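Local coordinates for FAD-binding oxidoreductase (Gulosibacter chungangensis, PDB 7PBG), which oxidises 4-ethylphenol, a 4-alkylphenol, by dehydrogenation, probably to 4-vinylphenol, using a covalently bound FAD, at the interface of chains A and B. Residues are numbered along the deposited sequence; one frame, centred on the assembly and turned at random. Chains: chain A/B, FAD-binding oxidoreductase.

Contact 1: the interface of chains A and B. Residues chain A 208-209, 211, 215; chain B 165, 221, 439, 476.
A chi1 of 177° swings the A:Tyr208 ring out opposite its own backbone N and sends it, phenol end first, between B:His165, B:Tyr476 and B:His439. This is part of the two-fold interface between two copies of a vanillyl-alcohol-oxidase-type flavoprotein. B:Tyr476 has CG turned in between its backbone N and carbonyl carbon, which turns one face of its ring toward the A:Tyr208 phenol end, the two side chains crossing at about a right angle; A:Tyr208 CZ lies 4.0 Å above that plane, shifted toward the rim. A:Tyr208 CE2 also meets B:Tyr476 CG at 3.8 Å. B:His439, on strand 438-447, points its CE1 edge at a face of the A:Tyr208 ring, 3.9 Å from A:Tyr208 CE1, with the planes nearly perpendicular (88°). A short but bent hydrogen bond, 2.6 Å between B:His439 ND1 and B:Tyr476 OH, links these two partners and may help to limit turning of the imidazole. B:His165 comes from the opposite direction, beyond the phenol end. The A:Tyr208 hydroxyl OH stands above the imidazole plane, 3.3 Å from B:His165 ND1, a polar approach rather than an in-plane bond. The more polar flank is formed by A:Ser215, whose hydroxyl OG donates to the B:Glu221 carboxylate oxygen OE2 at 2.8 Å. In the second shell, the A:Gln211 amide NE2 donates to A:Ser215 OG at 3.3 Å, close to its amide plane, and may help to orient the serine. The other carboxylate oxygen, B:Glu221 OE1, lies in the plane of the B:His165 ring at its edge, while A:Ser215 OG meets OE2 from above the carboxylate plane, 81° out of it.

Contact 2: the interface of chains A and B. Residues chain A 194-195, 198, 211-212; chain B 490, 497, 501.
B:Gln497, on helix 492-508, reaches across to the 3-10 helix 195-198 of chain A, a side-chain-to-backbone contact between subunits of this PCMH-type FAD-binding oxidoreductase. Its chain runs straight through chi2 (180°) and carries the terminal amide to the A:Gly195 backbone. There the amide nitrogen B:Gln497 NE2 donates to A:Gly195 O at 2.7 Å, fairly straight (156° at H). The donor lies in the carbonyl plane on a lone pair of the oxygen, and the oxygen lies almost in the plane of the amide, a geometry that favours the nitrogen end of the amide facing A:Gly195.

Beside this bond the packing is close. B:Tyr490 lays a face of its ring along the backbone of A:Gln211 and A:Leu212, with CZ 4.0 Å from A:Gln211 CA and 3.8 Å from A:Leu212 N. B:Tyr490 CD1 and CE1 lie near A:Gly195 O, and B:Tyr490 CE1 also meets the aliphatic A:Gln211 CB at 4.0 Å.

The other side is looser and wetted. Water 1 lies 2.6 Å from the amide oxygen B:Gln497 OE1 and 3.0 Å from A:Leu212 O, so both ends of the glutamine amide are engaged, one directly and one through solvent. Farther along the same helix B:His501 makes a slight contact, its ring carbon CE1 4.0 Å from A:Leu212 O, while the backbone oxygen B:Gln497 O, of the same chain, lies over one face of the B:His501 ring, offset toward the rim.

Contact 1: the interface of chains A and B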
ATOM      1  N   TYR A 208      -1.511 -10.390   5.522  1.00 16.92           N
ATOM      2  CA  TYR A 208      -1.850 -10.136   4.105  1.00 17.44           C
ATOM      3  C   TYR A 208      -2.878  -9.009   4.064  1.00 18.21           C
ATOM      4  O   TYR A 208      -3.983  -9.190   4.525  1.00 18.70           O
ATOM      5  CB  TYR A 208      -2.386 -11.403   3.455  1.00 18.23           C
ATOM      6  CG  TYR A 208      -2.812 -11.179   2.036  1.00 18.61           C
ATOM      7  CD1 TYR A 208      -1.888 -10.888   1.064  1.00 19.44           C
ATOM      8  CD2 TYR A 208      -4.154 -11.168   1.695  1.00 19.66           C
ATOM      9  CE1 TYR A 208      -2.276 -10.650  -0.249  1.00 21.13           C
ATOM     10  CE2 TYR A 208      -4.552 -10.944   0.383  1.00 20.21           C
ATOM     11  CZ  TYR A 208      -3.613 -10.696  -0.593  1.00 22.03           C
ATOM     12  OH  TYR A 208      -4.002 -10.425  -1.896  1.00 26.09           O
ATOM     13  N   PRO A 209      -2.499  -7.836   3.487  1.00 22.23           N
ATOM     14  CA  PRO A 209      -3.384  -6.668   3.371  1.00 22.32           C
ATOM     15  C   PRO A 209      -4.301  -6.803   2.150  1.00 24.53           C
ATOM     16  O   PRO A 209      -4.091  -6.147   1.158  1.00 28.00           O
ATOM     17  CB  PRO A 209      -2.391  -5.524   3.199  1.00 22.64           C
ATOM     18  CG  PRO A 209      -1.257  -6.128   2.459  1.00 24.39           C
ATOM     19  CD  PRO A 209      -1.151  -7.548   2.974  1.00 23.04           C
ATOM     20  N   GLN A 211      -8.299  -9.095   0.841  1.00 20.60           N
ATOM     21  CA  GLN A 211      -9.653  -9.647   1.030  1.00 22.91           C
ATOM     22  C   GLN A 211     -10.154  -9.768  -0.404  1.00 22.37           C
ATOM     23  O   GLN A 211      -9.598  -9.076  -1.230  1.00 21.35           O
ATOM     24  CB  GLN A 211     -10.568  -8.685   1.805  1.00 25.20           C
ATOM     25  CG  GLN A 211     -10.730  -7.298   1.176  1.00 27.81           C
ATOM     26  CD  GLN A 211      -9.425  -6.545   1.046  1.00 27.84           C
ATOM     27  OE1 GLN A 211      -8.821  -6.229   2.059  1.00 24.49           O
ATOM     28  NE2 GLN A 211      -8.984  -6.221  -0.181  1.00 22.77           N
ATOM     29  N   SER A 215      -9.332  -2.773  -1.153  1.00 18.95           N
ATOM     30  CA  SER A 215      -8.389  -2.579  -0.030  1.00 21.34           C
ATOM     31  C   SER A 215      -8.706  -1.226   0.593  1.00 25.15           C
ATOM     32  O   SER A 215      -8.525  -0.205  -0.116  1.00 25.34           O
ATOM     33  CB  SER A 215      -6.959  -2.668  -0.504  1.00 23.85           C
ATOM     34  OG  SER A 215      -6.617  -4.017  -0.805  1.00 27.80           O
TER
ATOM     35  N   HIS B 165      -5.435  -6.966  -7.987  1.00 18.21           N
ATOM     36  CA  HIS B 165      -4.379  -7.278  -7.007  1.00 18.08           C
ATOM     37  C   HIS B 165      -3.524  -8.435  -7.531  1.00 19.97           C
ATOM     38  O   HIS B 165      -3.181  -9.350  -6.754  1.00 20.52           O
ATOM     39  CB  HIS B 165      -4.961  -7.599  -5.644  1.00 21.38           C
ATOM     40  CG  HIS B 165      -3.924  -7.399  -4.591  1.00 24.05           C
ATOM     41  ND1 HIS B 165      -2.954  -8.348  -4.305  1.00 31.36           N
ATOM     42  CD2 HIS B 165      -3.626  -6.318  -3.853  1.00 27.34           C
ATOM     43  CE1 HIS B 165      -2.184  -7.891  -3.335  1.00 32.54           C
ATOM     44  NE2 HIS B 165      -2.588  -6.655  -3.035  1.00 29.17           N
ATOM     45  N   GLU B 221      -9.519  -1.596  -6.435  1.00 19.81           N
ATOM     46  CA  GLU B 221      -9.120  -2.999  -6.688  1.00 21.31           C
ATOM     47  C   GLU B 221     -10.289  -3.956  -6.436  1.00 20.48           C
ATOM     48  O   GLU B 221     -11.002  -3.821  -5.434  1.00 18.00           O
ATOM     49  CB  GLU B 221      -7.823  -3.384  -5.998  1.00 29.27           C
ATOM     50  CG  GLU B 221      -7.850  -3.515  -4.539  1.00 35.67           C
ATOM     51  CD  GLU B 221      -6.474  -3.976  -4.070  1.00 37.78           C
ATOM     52  OE1 GLU B 221      -5.422  -3.313  -4.435  1.00 39.30           O
ATOM     53  OE2 GLU B 221      -6.459  -5.036  -3.452  1.00 37.53           O
ATOM     54  N   HIS B 439       0.327 -18.279   0.253  1.00 27.68           N
ATOM     55  CA  HIS B 439      -0.707 -18.530  -0.772  1.00 24.35           C
ATOM     56  C   HIS B 439      -0.698 -20.010  -1.149  1.00 25.27           C
ATOM     57  O   HIS B 439       0.396 -20.598  -1.344  1.00 23.36           O
ATOM     58  CB  HIS B 439      -0.503 -17.652  -2.010  1.00 23.81           C
ATOM     59  CG  HIS B 439      -0.457 -16.219  -1.710  1.00 25.59           C
ATOM     60  ND1 HIS B 439      -1.556 -15.367  -1.879  1.00 26.13           N
ATOM     61  CD2 HIS B 439       0.560 -15.451  -1.302  1.00 23.74           C
ATOM     62  CE1 HIS B 439      -1.191 -14.139  -1.554  1.00 23.87           C
ATOM     63  NE2 HIS B 439       0.084 -14.174  -1.183  1.00 26.06           N
ATOM     64  N   TYR B 476      -8.940 -14.406  -1.890  1.00 21.09           N
ATOM     65  CA  TYR B 476      -8.819 -12.947  -2.074  1.00 22.86           C
ATOM     66  C   TYR B 476      -8.928 -12.586  -3.562  1.00 24.36           C
ATOM     67  O   TYR B 476      -8.641 -11.440  -3.905  1.00 24.17           O
ATOM     68  CB  TYR B 476      -7.505 -12.515  -1.469  1.00 26.97           C
ATOM     69  CG  TYR B 476      -6.347 -13.251  -2.081  1.00 26.79           C
ATOM     70  CD1 TYR B 476      -5.883 -12.925  -3.346  1.00 28.77           C
ATOM     71  CD2 TYR B 476      -5.768 -14.325  -1.430  1.00 32.21           C
ATOM     72  CE1 TYR B 476      -4.858 -13.621  -3.938  1.00 29.96           C
ATOM     73  CE2 TYR B 476      -4.742 -15.044  -2.017  1.00 35.21           C
ATOM     74  CZ  TYR B 476      -4.273 -14.673  -3.267  1.00 34.88           C
ATOM     75  OH  TYR B 476      -3.245 -15.327  -3.887  1.00 35.35           O
TER

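Contact 2: the interface of chains A and B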
ATOM      1  N   THR A 194     -10.574  -5.118   9.032  1.00 18.50           N
ATOM      2  CA  THR A 194     -10.140  -4.922   7.628  1.00 17.62           C
ATOM      3  C   THR A 194      -9.482  -6.218   7.159  1.00 18.07           C
ATOM      4  O   THR A 194      -8.988  -7.025   8.003  1.00 16.25           O
ATOM      5  CB  THR A 194      -9.212  -3.730   7.450  1.00 18.63           C
ATOM      6  OG1 THR A 194      -8.035  -3.984   8.224  1.00 18.62           O
ATOM      7  CG2 THR A 194      -9.902  -2.454   7.855  1.00 19.12           C
ATOM      8  N   GLY A 195      -9.524  -6.431   5.884  1.00 17.15           N
ATOM      9  CA  GLY A 195      -8.737  -7.495   5.232  1.00 18.05           C
ATOM     10  C   GLY A 195      -9.159  -8.865   5.707  1.00 18.26           C
ATOM     11  O   GLY A 195     -10.377  -9.168   5.793  1.00 18.16           O
ATOM     12  N   GLY A 198     -11.836  -9.934   8.488  1.00 18.60           N
ATOM     13  CA  GLY A 198     -13.238 -10.162   8.107  1.00 18.79           C
ATOM     14  C   GLY A 198     -13.612 -11.640   8.118  1.00 18.66           C
ATOM     15  O   GLY A 198     -14.810 -11.978   8.142  1.00 17.98           O
ATOM     16  N   GLN A 211      -8.299  -9.095   0.841  1.00 20.60           N
ATOM     17  CA  GLN A 211      -9.653  -9.647   1.030  1.00 22.91           C
ATOM     18  C   GLN A 211     -10.154  -9.768  -0.404  1.00 22.37           C
ATOM     19  O   GLN A 211      -9.598  -9.076  -1.230  1.00 21.35           O
ATOM     20  CB  GLN A 211     -10.568  -8.685   1.805  1.00 25.20           C
ATOM     21  CG  GLN A 211     -10.730  -7.298   1.176  1.00 27.81           C
ATOM     22  CD  GLN A 211      -9.425  -6.545   1.046  1.00 27.84           C
ATOM     23  OE1 GLN A 211      -8.821  -6.229   2.059  1.00 24.49           O
ATOM     24  NE2 GLN A 211      -8.984  -6.221  -0.181  1.00 22.77           N
ATOM     25  N   LEU A 212     -11.257 -10.450  -0.634  1.00 22.61           N
ATOM     26  CA  LEU A 212     -12.000 -10.251  -1.890  1.00 20.65           C
ATOM     27  C   LEU A 212     -12.561  -8.828  -1.858  1.00 21.72           C
ATOM     28  O   LEU A 212     -13.264  -8.482  -0.922  1.00 22.19           O
ATOM     29  CB  LEU A 212     -13.147 -11.255  -1.980  1.00 19.83           C
ATOM     30  CG  LEU A 212     -13.836 -11.282  -3.341  1.00 20.33           C
ATOM     31  CD1 LEU A 212     -13.016 -12.008  -4.369  1.00 21.90           C
ATOM     32  CD2 LEU A 212     -15.199 -11.930  -3.238  1.00 22.35           C
TER
ATOM     33  N   TYR B 490     -16.429 -13.726   4.349  1.00 19.00           N
ATOM     34  CA  TYR B 490     -15.930 -12.562   5.167  1.00 18.74           C
ATOM     35  C   TYR B 490     -17.069 -12.128   6.093  1.00 19.60           C
ATOM     36  O   TYR B 490     -17.526 -10.972   6.008  1.00 19.32           O
ATOM     37  CB  TYR B 490     -15.379 -11.434   4.268  1.00 17.64           C
ATOM     38  CG  TYR B 490     -14.129 -11.877   3.559  1.00 18.79           C
ATOM     39  CD1 TYR B 490     -12.901 -11.642   4.132  1.00 18.77           C
ATOM     40  CD2 TYR B 490     -14.175 -12.564   2.335  1.00 17.05           C
ATOM     41  CE1 TYR B 490     -11.736 -12.104   3.544  1.00 21.20           C
ATOM     42  CE2 TYR B 490     -13.009 -13.021   1.730  1.00 18.21           C
ATOM     43  CZ  TYR B 490     -11.784 -12.774   2.333  1.00 22.64           C
ATOM     44  OH  TYR B 490     -10.618 -13.193   1.747  1.00 21.76           O
ATOM     45  N   GLN B 497     -17.902  -5.966   6.242  1.00 21.36           N
ATOM     46  CA  GLN B 497     -17.052  -5.577   5.099  1.00 20.35           C
ATOM     47  C   GLN B 497     -17.942  -5.368   3.870  1.00 20.48           C
ATOM     48  O   GLN B 497     -17.814  -4.328   3.214  1.00 19.72           O
ATOM     49  CB  GLN B 497     -16.019  -6.654   4.759  1.00 23.50           C
ATOM     50  CG  GLN B 497     -14.658  -6.412   5.336  1.00 22.69           C
ATOM     51  CD  GLN B 497     -13.680  -7.506   4.978  1.00 25.47           C
ATOM     52  OE1 GLN B 497     -13.840  -8.256   4.006  1.00 26.58           O
ATOM     53  NE2 GLN B 497     -12.635  -7.616   5.763  1.00 22.48           N
ATOM     54  N   HIS B 501     -18.634  -1.987   1.753  1.00 20.26           N
ATOM     55  CA  HIS B 501     -18.509  -1.953   0.278  1.00 19.51           C
ATOM     56  C   HIS B 501     -19.782  -1.435  -0.377  1.00 20.36           C
ATOM     57  O   HIS B 501     -19.694  -0.688  -1.399  1.00 22.79           O
ATOM     58  CB  HIS B 501     -18.195  -3.356  -0.257  1.00 21.59           C
ATOM     59  CG  HIS B 501     -16.895  -3.885   0.217  1.00 22.85           C
ATOM     60  ND1 HIS B 501     -16.591  -5.213   0.097  1.00 21.48           N
ATOM     61  CD2 HIS B 501     -15.850  -3.304   0.831  1.00 22.43           C
ATOM     62  CE1 HIS B 501     -15.368  -5.416   0.537  1.00 24.20           C
ATOM     63  NE2 HIS B 501     -14.919  -4.284   1.056  1.00 23.00           N
TER
HETATM   64  O   HOH W   1     -14.814  -8.937   1.655  1.00 27.63           O

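Contacts 1 and 2 are neighbouring patches of one subunit interface, with the centres of their C-alpha atoms about 9 Å apart. A:Gln211 belongs to both: in contact 1 its amide supports A:Ser215 and its carbonyl lies near chain B; in contact 2 its CA and CB pack against chain B. The chain A stretch from 208 to 215 thus meets two regions of chain B, one including strand 438-447, the other helix 492-508, and contact 2 adds the 3-10 helix 195-198 of chain A. Two-fold symmetry repeats both patches with the chains exchanged, which is consistent with a dimer, although the structure alone does not show the state in solution.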